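Local structure of amidase, hydantoinase/carbamoylase family (Burkholderia vietnamiensis, 5I4M) at the interface of chains A and B. The protein probably hydrolyses N-carbamoyl-L-amino acids or related non-peptide C-N bonds, as a two-zinc amidase of the peptidase M20 family. Coordinates in Å, arbitrary orientation; residue numbers count along the deposited sequence, not the author numbering. Chains: chain A/B, Amidase, hydantoinase/carbamoylase family.

The interface of chains A and B. Residues chain A 151-152, 155, 236, 238, 287, 303, 343; chain B 295.
One face of the B:Arg295 guanidinium is capped by the methyl group of A:Ala155, whose CB sits over the centre of the plane, 3.3 Å from CZ of the arginine. The edge of the same group meets the A:Glu238 carboxylate: NH1 of B:Arg295 donates to OE1 of A:Glu238 at 2.9 Å, in a salt bridge that is also a nearly straight hydrogen bond. The acceptor lies almost in the guanidinium plane and uses its anti lone pair, turned away from the other carboxylate oxygen, with the two planes inclined by 49°. The carboxylate carbon CD of A:Glu238 and SD of A:Met287 both lie at the edge of the A:Phe303 ring, in its plane, a second shell beside the ion pair. At the edge of the A:Trp236 ring, again in plane, lies the backbone O of A:Gly151.

Further back along the arginine, the A:Trp236 and B:Arg295 side chains cross at about a right angle, and CZ3 of A:Trp236 packs against CD of B:Arg295 at 3.7 Å. A:Met287 runs alongside the arginine in the same direction; with its CG anti to the backbone N (chi1 -179°) and the rest of the chain extended, it brings SD within 3.5 Å of NH2 of B:Arg295. CD1 of A:Ile343 lies by NH1, adding an apolar neighbour to the charged end.

Water completes the grip. Water 1 joins both the backbone N and NE of B:Arg295 to the carbonyl oxygen of A:Ser152, while water 2 links NH2 of B:Arg295 to the same O of A:Ser152, which lies 2.7 Å from that water. The bend at chi3 (75°) turns the arginine tip relative to its stem, and bonds at NE, NH1 and NH2 together should restrict rotation of the guanidinium.

B:Arg295 thus reaches from a loop of one subunit into a pocket of the other, built from strands 233-242, 301-310 and 337-346 and from the loops carrying A:Gly151 to A:Ala155 and A:Met287. The two-fold symmetry repeats this anchor with the chains exchanged. The M20 dimerisation region supplies both B:Arg295 and much of the pocket (A:Trp236, A:Glu238, A:Met287, A:Phe303), which agrees with a dimer contact.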
loop_
_atom_site.group_PDB
_atom_site.type_symbol
_atom_site.label_atom_id
_atom_site.label_comp_id
_atom_site.label_asym_id
_atom_site.label_seq_id
_atom_site.Cartn_x
_atom_site.Cartn_y
_atom_site.Cartn_z
ATOM N N GLY A 151 18.776 2.535 0.110
ATOM C CA GLY A 151 17.819 3.492 -0.416
ATOM C C GLY A 151 16.374 3.045 -0.351
ATOM O O GLY A 151 15.549 3.541 -1.126
ATOM N N SER A 152 16.039 2.138 0.571
ATOM C CA SER A 152 14.685 1.609 0.701
ATOM C C SER A 152 13.858 2.380 1.727
ATOM O O SER A 152 12.761 2.860 1.414
ATOM C CB SER A 152 14.736 0.123 1.082
ATOM O OG SER A 152 13.415 -0.370 1.291
ATOM N N ALA A 155 15.037 7.245 0.553
ATOM C CA ALA A 155 15.519 7.124 -0.807
ATOM C C ALA A 155 16.259 8.396 -1.223
ATOM O O ALA A 155 15.986 9.475 -0.694
ATOM C CB ALA A 155 14.357 6.870 -1.779
ATOM N N TRP A 236 16.157 6.585 -10.931
ATOM C CA TRP A 236 14.995 6.284 -10.105
ATOM C C TRP A 236 14.021 7.455 -10.122
ATOM O O TRP A 236 14.427 8.621 -10.170
ATOM C CB TRP A 236 15.379 6.015 -8.647
ATOM C CG TRP A 236 16.223 4.797 -8.394
ATOM C CD1 TRP A 236 16.872 4.023 -9.312
ATOM C CD2 TRP A 236 16.505 4.229 -7.112
ATOM N NE1 TRP A 236 17.548 2.997 -8.675
ATOM C CE2 TRP A 236 17.333 3.105 -7.323
ATOM C CE3 TRP A 236 16.127 4.563 -5.803
ATOM C CZ2 TRP A 236 17.797 2.309 -6.268
ATOM C CZ3 TRP A 236 16.578 3.769 -4.758
ATOM C CH2 TRP A 236 17.404 2.657 -4.997
ATOM N N GLU A 238 9.958 9.021 -8.704
ATOM C CA GLU A 238 8.751 9.011 -7.893
ATOM C C GLU A 238 7.638 9.668 -8.697
ATOM O O GLU A 238 7.819 10.769 -9.231
ATOM C CB GLU A 238 8.964 9.748 -6.564
ATOM C CG GLU A 238 9.888 8.993 -5.598
ATOM C CD GLU A 238 10.100 9.701 -4.265
ATOM O OE1 GLU A 238 10.735 9.094 -3.372
ATOM O OE2 GLU A 238 9.629 10.847 -4.099
ATOM N N MET A 287 7.449 -0.089 -5.510
ATOM C CA MET A 287 6.770 0.546 -4.387
ATOM C C MET A 287 5.544 1.284 -4.899
ATOM O O MET A 287 5.626 2.014 -5.892
ATOM C CB MET A 287 7.718 1.503 -3.649
ATOM C CG MET A 287 7.085 2.200 -2.447
ATOM S SD MET A 287 8.244 3.374 -1.749
ATOM C CE MET A 287 7.264 4.046 -0.403
ATOM N N PHE A 303 0.798 6.917 -5.422
ATOM C CA PHE A 303 2.235 7.160 -5.471
ATOM C C PHE A 303 2.927 5.861 -5.855
ATOM O O PHE A 303 2.563 4.793 -5.354
ATOM C CB PHE A 303 2.736 7.636 -4.101
ATOM C CG PHE A 303 4.241 7.622 -3.944
ATOM C CD1 PHE A 303 4.898 6.481 -3.492
ATOM C CD2 PHE A 303 4.986 8.757 -4.216
ATOM C CE1 PHE A 303 6.289 6.466 -3.338
ATOM C CE2 PHE A 303 6.372 8.757 -4.054
ATOM C CZ PHE A 303 7.020 7.608 -3.615
ATOM N N ILE A 343 14.414 11.139 -8.969
ATOM C CA ILE A 343 15.024 11.419 -7.673
ATOM C C ILE A 343 16.460 10.922 -7.575
ATOM O O ILE A 343 17.131 11.203 -6.570
ATOM C CB ILE A 343 14.190 10.828 -6.521
ATOM C CG1 ILE A 343 14.197 9.300 -6.573
ATOM C CG2 ILE A 343 12.752 11.366 -6.555
ATOM C CD1 ILE A 343 13.902 8.661 -5.210
ATOM N N ARG B 295 11.296 0.023 -3.230
ATOM C CA ARG B 295 11.416 0.479 -4.612
ATOM C C ARG B 295 12.412 -0.339 -5.425
ATOM O O ARG B 295 12.229 -0.488 -6.640
ATOM C CB ARG B 295 11.777 1.965 -4.652
ATOM C CG ARG B 295 13.035 2.377 -3.907
ATOM C CD ARG B 295 13.039 3.899 -3.760
ATOM N NE ARG B 295 12.098 4.360 -2.733
ATOM C CZ ARG B 295 11.474 5.539 -2.746
ATOM N NH1 ARG B 295 11.654 6.392 -3.753
ATOM N NH2 ARG B 295 10.665 5.868 -1.748
HETATM O O HOH W 1 11.250 2.090 -1.021
HETATM O O HOH W 2 10.868 4.805 1.139
#